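Local structure of putative prephenate dehydratase (Streptococcus mutans, 4LUB) at residues 5-8 / 9-13; 14-17 / 18-22; 255-258 / 259-263. The protein probably catalyses the conversion of prephenate to phenylpyruvate, with release of carbon dioxide and water, in the biosynthesis of L-phenylalanine. All coordinates share one frame; numbering follows the deposited sequence.

Contact 1 (5-8 / 9-13)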
loop_
_atom_site.group_PDB
_atom_site.type_symbol
_atom_site.label_atom_id
_atom_site.label_comp_id
_atom_site.label_asym_id
_atom_site.label_seq_id
_atom_site.Cartn_x
_atom_site.Cartn_y
_atom_site.Cartn_z
ATOM N N ILE B 5 -5.351 27.102 -12.834
ATOM C CA ILE B 5 -5.317 25.858 -12.089
ATOM C C ILE B 5 -5.626 24.632 -12.935
ATOM O O ILE B 5 -6.630 24.591 -13.643
ATOM C CB ILE B 5 -6.302 25.906 -10.919
ATOM C CG1 ILE B 5 -5.662 26.607 -9.725
ATOM C CG2 ILE B 5 -6.596 24.519 -10.420
ATOM C CD1 ILE B 5 -5.867 28.072 -9.673
ATOM N N ALA B 6 -4.737 23.646 -12.867
ATOM C CA ALA B 6 -4.936 22.375 -13.553
ATOM C C ALA B 6 -5.674 21.381 -12.665
ATOM O O ALA B 6 -5.409 21.296 -11.462
ATOM C CB ALA B 6 -3.603 21.789 -13.982
ATOM N N TYR B 7 -6.583 20.618 -13.262
ATOM C CA TYR B 7 -7.306 19.585 -12.533
ATOM C C TYR B 7 -7.492 18.374 -13.432
ATOM O O TYR B 7 -7.319 18.466 -14.648
ATOM C CB TYR B 7 -8.660 20.093 -12.018
ATOM C CG TYR B 7 -9.663 20.462 -13.097
ATOM C CD1 TYR B 7 -9.701 21.744 -13.627
ATOM C CD2 TYR B 7 -10.568 19.526 -13.583
ATOM C CE1 TYR B 7 -10.615 22.091 -14.614
ATOM C CE2 TYR B 7 -11.487 19.860 -14.572
ATOM C CZ TYR B 7 -11.504 21.145 -15.084
ATOM O OH TYR B 7 -12.409 21.490 -16.060
ATOM N N LEU B 8 -7.819 17.238 -12.831
ATOM C CA LEU B 8 -8.064 16.031 -13.594
ATOM C C LEU B 8 -9.424 16.147 -14.272
ATOM O O LEU B 8 -10.465 16.211 -13.609
ATOM C CB LEU B 8 -7.993 14.797 -12.685
ATOM C CG LEU B 8 -8.383 13.452 -13.302
ATOM C CD1 LEU B 8 -7.413 13.081 -14.408
ATOM C CD2 LEU B 8 -8.396 12.368 -12.242
ATOM N N GLY B 9 -9.401 16.182 -15.599
ATOM C CA GLY B 9 -10.602 16.354 -16.389
ATOM C C GLY B 9 -11.392 15.064 -16.454
ATOM O O GLY B 9 -10.985 14.061 -15.868
ATOM N N PRO B 10 -12.519 15.075 -17.182
ATOM C CA PRO B 10 -13.057 16.232 -17.903
ATOM C C PRO B 10 -13.809 17.207 -17.005
ATOM O O PRO B 10 -13.914 16.997 -15.796
ATOM C CB PRO B 10 -14.015 15.593 -18.910
ATOM C CG PRO B 10 -14.468 14.362 -18.218
ATOM C CD PRO B 10 -13.221 13.840 -17.568
ATOM N N SER B 11 -14.299 18.283 -17.611
ATOM C CA SER B 11 -15.244 19.191 -16.972
ATOM C C SER B 11 -16.386 18.438 -16.282
ATOM O O SER B 11 -16.866 17.420 -16.778
ATOM C CB SER B 11 -15.797 20.176 -18.015
ATOM O OG SER B 11 -16.168 21.406 -17.425
ATOM N N GLY B 12 -16.785 18.929 -15.113
ATOM C CA GLY B 12 -17.782 18.272 -14.287
ATOM C C GLY B 12 -17.329 17.039 -13.523
ATOM O O GLY B 12 -18.163 16.311 -12.981
ATOM N N SER B 13 -16.020 16.802 -13.461
ATOM C CA SER B 13 -15.498 15.664 -12.706
ATOM C C SER B 13 -15.477 15.982 -11.220
ATOM O O SER B 13 -15.628 17.138 -10.817
ATOM C CB SER B 13 -14.091 15.280 -13.169
ATOM O OG SER B 13 -13.187 16.365 -13.028
#
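Ser13 OG is the polar atom on which this turn converges. Ser13 OG lies 2.8 Å from Leu8 O and 2.9 Å from Pro10 O, so its one hydroxyl proton has two carbonyls to choose between, and the coordinates do not settle the choice. The same oxygen also accepts the backbone N-H of His16, which makes Ser13 the N-cap of helix 14-22. With chi1 at 59°, OG sits between the backbone N and the carbonyl carbon of its own residue, and from there it faces the last carbonyl of strand 4-8.

Pro10 follows a cis peptide bond and starts a type II beta turn that ends at Ser13. The turn is closed by a weak bond from Ser13 N to Pro10 O, 3.2 Å long, and Gly12 fits its third position, where the backbone takes a positive phi of 75°. The ring of Tyr7 lies beside the turn, its edge toward it: Pro10 O lies in the plane of the ring, 3.9 Å from Tyr7 CE2. Farther out, the phenolic Tyr7 OH comes to 3.8 Å from Ser11 CA, while the same ring also stacks with that of His16. Leu8 takes another course, its CG leaning against the Gly9 peptide, 3.7 Å from Gly9 O, and its side chain reaching Thr15 and Pro52.

Strand, tight turn and serine N-cap together form the connection that leads from the first parallel strand into the first helix of the prephenate dehydratase domain, an alpha/beta fold related to the periplasmic binding proteins.

Contact 2 (14-17 / 18-22)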
loop_
_atom_site.group_PDB
_atom_site.type_symbol
_atom_site.label_atom_id
_atom_site.label_comp_id
_atom_site.label_asym_id
_atom_site.label_seq_id
_atom_site.Cartn_x
_atom_site.Cartn_y
_atom_site.Cartn_z
ATOM N N PHE B 14 -15.318 14.947 -10.401
ATOM C CA PHE B 14 -15.116 15.136 -8.968
ATOM C C PHE B 14 -13.952 16.087 -8.707
ATOM O O PHE B 14 -14.058 16.988 -7.873
ATOM C CB PHE B 14 -14.871 13.791 -8.272
ATOM C CG PHE B 14 -16.041 12.850 -8.340
ATOM C CD1 PHE B 14 -17.229 13.152 -7.695
ATOM C CD2 PHE B 14 -15.947 11.656 -9.032
ATOM C CE1 PHE B 14 -18.305 12.284 -7.752
ATOM C CE2 PHE B 14 -17.019 10.784 -9.095
ATOM C CZ PHE B 14 -18.199 11.097 -8.452
ATOM N N THR B 15 -12.851 15.890 -9.428
ATOM C CA THR B 15 -11.666 16.727 -9.256
ATOM C C THR B 15 -11.939 18.165 -9.678
ATOM O O THR B 15 -11.449 19.111 -9.056
ATOM C CB THR B 15 -10.461 16.165 -10.047
ATOM O OG1 THR B 15 -10.329 14.759 -9.791
ATOM C CG2 THR B 15 -9.183 16.852 -9.620
ATOM N N HIS B 16 -12.745 18.321 -10.725
ATOM C CA HIS B 16 -13.239 19.636 -11.131
ATOM C C HIS B 16 -13.986 20.321 -9.997
ATOM O O HIS B 16 -13.719 21.482 -9.672
ATOM C CB HIS B 16 -14.148 19.522 -12.357
ATOM C CG HIS B 16 -14.446 20.835 -13.002
ATOM N ND1 HIS B 16 -15.344 20.969 -14.041
ATOM C CD2 HIS B 16 -13.980 22.080 -12.748
ATOM C CE1 HIS B 16 -15.410 22.235 -14.402
ATOM N NE2 HIS B 16 -14.593 22.933 -13.633
ATOM N N ASN B 17 -14.940 19.604 -9.416
ATOM C CA ASN B 17 -15.682 20.104 -8.265
ATOM C C ASN B 17 -14.762 20.531 -7.122
ATOM O O ASN B 17 -14.976 21.565 -6.493
ATOM C CB ASN B 17 -16.667 19.039 -7.775
ATOM C CG ASN B 17 -17.691 19.590 -6.804
ATOM O OD1 ASN B 17 -17.910 20.802 -6.730
ATOM N ND2 ASN B 17 -18.325 18.699 -6.047
ATOM N N VAL B 18 -13.712 19.753 -6.883
ATOM C CA VAL B 18 -12.768 20.063 -5.810
ATOM C C VAL B 18 -11.997 21.353 -6.099
ATOM O O VAL B 18 -11.807 22.188 -5.211
ATOM C CB VAL B 18 -11.778 18.895 -5.582
ATOM C CG1 VAL B 18 -10.728 19.261 -4.543
ATOM C CG2 VAL B 18 -12.538 17.636 -5.166
ATOM N N ALA B 19 -11.574 21.520 -7.349
ATOM C CA ALA B 19 -10.720 22.637 -7.721
ATOM C C ALA B 19 -11.496 23.955 -7.661
ATOM O O ALA B 19 -10.931 25.006 -7.348
ATOM C CB ALA B 19 -10.138 22.416 -9.118
ATOM N N LEU B 20 -12.794 23.884 -7.939
ATOM C CA LEU B 20 -13.691 25.041 -7.813
ATOM C C LEU B 20 -13.721 25.644 -6.411
ATOM O O LEU B 20 -13.789 26.860 -6.246
ATOM C CB LEU B 20 -15.123 24.647 -8.192
ATOM C CG LEU B 20 -15.505 24.461 -9.658
ATOM C CD1 LEU B 20 -16.675 23.495 -9.788
ATOM C CD2 LEU B 20 -15.870 25.816 -10.246
ATOM N N HIS B 21 -13.685 24.781 -5.401
ATOM C CA HIS B 21 -13.811 25.223 -4.020
ATOM C C HIS B 21 -12.505 25.829 -3.511
ATOM O O HIS B 21 -12.509 26.792 -2.739
ATOM C CB HIS B 21 -14.234 24.046 -3.147
ATOM C CG HIS B 21 -15.645 23.605 -3.391
ATOM N ND1 HIS B 21 -16.036 23.012 -4.571
ATOM C CD2 HIS B 21 -16.760 23.686 -2.625
ATOM C CE1 HIS B 21 -17.325 22.732 -4.518
ATOM N NE2 HIS B 21 -17.789 23.131 -3.347
ATOM N N ALA B 22 -11.386 25.269 -3.962
ATOM C CA ALA B 22 -10.078 25.738 -3.532
ATOM C C ALA B 22 -9.770 27.088 -4.168
ATOM O O ALA B 22 -9.139 27.950 -3.554
ATOM C CB ALA B 22 -9.009 24.715 -3.880
#
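Regular helical backbone joins Phe14-Asn17 to Val18-Ala22: Val18 N bonds to Phe14 O, Ala19 N to Thr15 O and Leu20 N to His16 O, the last 3.1 Å long. The next carbonyl in the series, Asn17 O, is taken by a side chain instead. His21 ND1 donates to Asn17 O at 2.6 Å, a short but bent bond with an angle of 143° at the hydrogen, and the oxygen lies a little out of the imidazole plane. His21 N, the usual donor at this point, turns to Val18 O in a weak bond. A chi1 of -70° lays the imidazole back along the helix toward Asn17, whose OD1 comes to 3.0 Å from His21 CE1. Amide and ring are steeply inclined to each other, with 70° between their planes. The bond to Asn17 O calls for a proton on His21 ND1 and limits the rotation of the ring.

Helix 14-22 is the crossover of a beta-alpha-beta unit linking the parallel strands 4-8 and 27-31, and its inner side is made by Thr15, Val18 and Ala19, which all touch Ile50 of strand 48-55. Val18 CG2 also tucks against the preceding turn, 3.2 Å from Phe14 O, while the side chain meets Ile80 and Phe175.

Another side of the helix carries His16 and Leu20. Leu20 CD1 lies over one face of the His16 ring, and Leu20 CG is 4.2 Å from His16 CD2. Leu20 CG also rests 3.5 Å from His16 O. The imidazole of His16 is anchored at its polar end by ND1, which accepts the N-H of Gly12.

Contact 3 (255-258 / 259-263)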
loop_
_atom_site.group_PDB
_atom_site.type_symbol
_atom_site.label_atom_id
_atom_site.label_comp_id
_atom_site.label_asym_id
_atom_site.label_seq_id
_atom_site.Cartn_x
_atom_site.Cartn_y
_atom_site.Cartn_z
ATOM N N LEU B 255 12.164 14.572 12.082
ATOM C CA LEU B 255 12.872 14.518 10.793
ATOM C C LEU B 255 14.388 14.567 10.934
ATOM O O LEU B 255 15.099 13.861 10.219
ATOM C CB LEU B 255 12.422 15.655 9.868
ATOM C CG LEU B 255 10.933 15.688 9.534
ATOM C CD1 LEU B 255 10.580 16.940 8.757
ATOM C CD2 LEU B 255 10.551 14.437 8.748
ATOM N N GLU B 256 14.882 15.438 11.814
ATOM C CA GLU B 256 16.308 15.466 12.149
ATOM C C GLU B 256 16.812 14.107 12.643
ATOM O O GLU B 256 17.876 13.651 12.226
ATOM C CB GLU B 256 16.611 16.555 13.188
ATOM C CG GLU B 256 16.414 17.978 12.679
ATOM C CD GLU B 256 16.868 19.034 13.679
ATOM O OE1 GLU B 256 17.545 18.685 14.667
ATOM O OE2 GLU B 256 16.516 20.216 13.495
ATOM N N GLU B 257 16.069 13.468 13.542
ATOM C CA GLU B 257 16.449 12.130 13.997
ATOM C C GLU B 257 16.489 11.090 12.862
ATOM O O GLU B 257 17.391 10.254 12.821
ATOM C CB GLU B 257 15.526 11.640 15.123
ATOM C CG GLU B 257 16.099 10.398 15.814
ATOM C CD GLU B 257 15.323 9.922 17.033
ATOM O OE1 GLU B 257 14.338 10.576 17.456
ATOM O OE2 GLU B 257 15.704 8.855 17.555
ATOM N N LEU B 258 15.502 11.107 11.972
ATOM C CA LEU B 258 15.557 10.256 10.780
ATOM C C LEU B 258 16.892 10.397 10.049
ATOM O O LEU B 258 17.572 9.398 9.776
ATOM C CB LEU B 258 14.406 10.570 9.824
ATOM C CG LEU B 258 12.998 10.197 10.284
ATOM C CD1 LEU B 258 12.010 10.365 9.141
ATOM C CD2 LEU B 258 12.966 8.766 10.784
ATOM N N THR B 259 17.249 11.634 9.716
ATOM C CA THR B 259 18.553 11.943 9.129
ATOM C C THR B 259 19.726 11.364 9.926
ATOM O O THR B 259 20.601 10.707 9.361
ATOM C CB THR B 259 18.736 13.465 8.966
ATOM O OG1 THR B 259 17.636 13.987 8.207
ATOM C CG2 THR B 259 20.021 13.772 8.209
ATOM N N SER B 260 19.745 11.609 11.233
ATOM C CA SER B 260 20.799 11.072 12.088
ATOM C C SER B 260 20.867 9.544 12.069
ATOM O O SER B 260 21.929 8.974 12.303
ATOM C CB SER B 260 20.617 11.567 13.533
ATOM O OG SER B 260 19.760 10.707 14.273
ATOM N N ILE B 261 19.744 8.890 11.784
ATOM C CA ILE B 261 19.692 7.429 11.693
ATOM C C ILE B 261 20.121 6.940 10.294
ATOM O O ILE B 261 20.384 5.755 10.080
ATOM C CB ILE B 261 18.262 6.907 12.061
ATOM C CG1 ILE B 261 18.008 7.090 13.555
ATOM C CG2 ILE B 261 18.096 5.427 11.799
ATOM C CD1 ILE B 261 16.545 6.976 13.935
ATOM N N GLY B 262 20.211 7.861 9.342
ATOM C CA GLY B 262 20.494 7.484 7.969
ATOM C C GLY B 262 19.273 7.113 7.143
ATOM O O GLY B 262 19.405 6.532 6.067
ATOM N N ILE B 263 18.083 7.432 7.641
ATOM C CA ILE B 263 16.860 7.244 6.864
ATOM C C ILE B 263 16.591 8.481 6.013
ATOM O O ILE B 263 16.558 9.604 6.526
ATOM C CB ILE B 263 15.636 6.954 7.767
ATOM C CG1 ILE B 263 15.821 5.624 8.502
ATOM C CG2 ILE B 263 14.353 6.900 6.946
ATOM C CD1 ILE B 263 15.062 5.543 9.805
#
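A Schellman motif ends helix 248-261 here, with Gly262 as the first residue to leave the helical path. Its positive phi of 86° turns the chain back, and two bonds close the loop: Ile263 N to Leu258 O at 2.9 Å and, inside it, Gly262 N to Thr259 O at 2.9 Å. Ile263 N approaches from above the carbonyl plane of Leu258, 37° out of it. The apolar pair that accompanies the turn is Leu258 and Ile263, whose CD2 and CD1 meet at 4.0 Å as the two side chains cross obliquely.

One residue before Leu258, Glu257 O is gripped twice, by Ile261 N at 2.9 Å and by Ser260 OG at 2.8 Å. With chi1 at 88°, the serine hydroxyl bends back to this carbonyl. Ile261 CD1 lies 3.9 Å from Glu257 CG, its side chain passing at a slant across the extended glutamate chain, whose OE1 forms a salt bridge with Arg218 and accepts a hydrogen bond from Trp217.

Leu255 and Leu258 reach strand 189-199, as is characteristic of an ACT domain, in which helices pack on an antiparallel sheet.

Contacts 1 and 2 are neighbours in the chain and in space, with centres 8 Å apart: the first leads out of strand 4-8 and caps the helix whose turns make up the second. Both belong to the prephenate dehydratase domain. Contact 3 comes late in the sequence, at the end of helix 248-261 in the ACT domain, about 39 and 37 Å from the other two between centres and across the centre of the chain. Strand 264-274, which follows it, pairs with strand 75-83 and so ties the two regions together. In this family the ACT domain commonly serves in phenylalanine regulation, so the contacts probably sample a catalytic and a regulatory part.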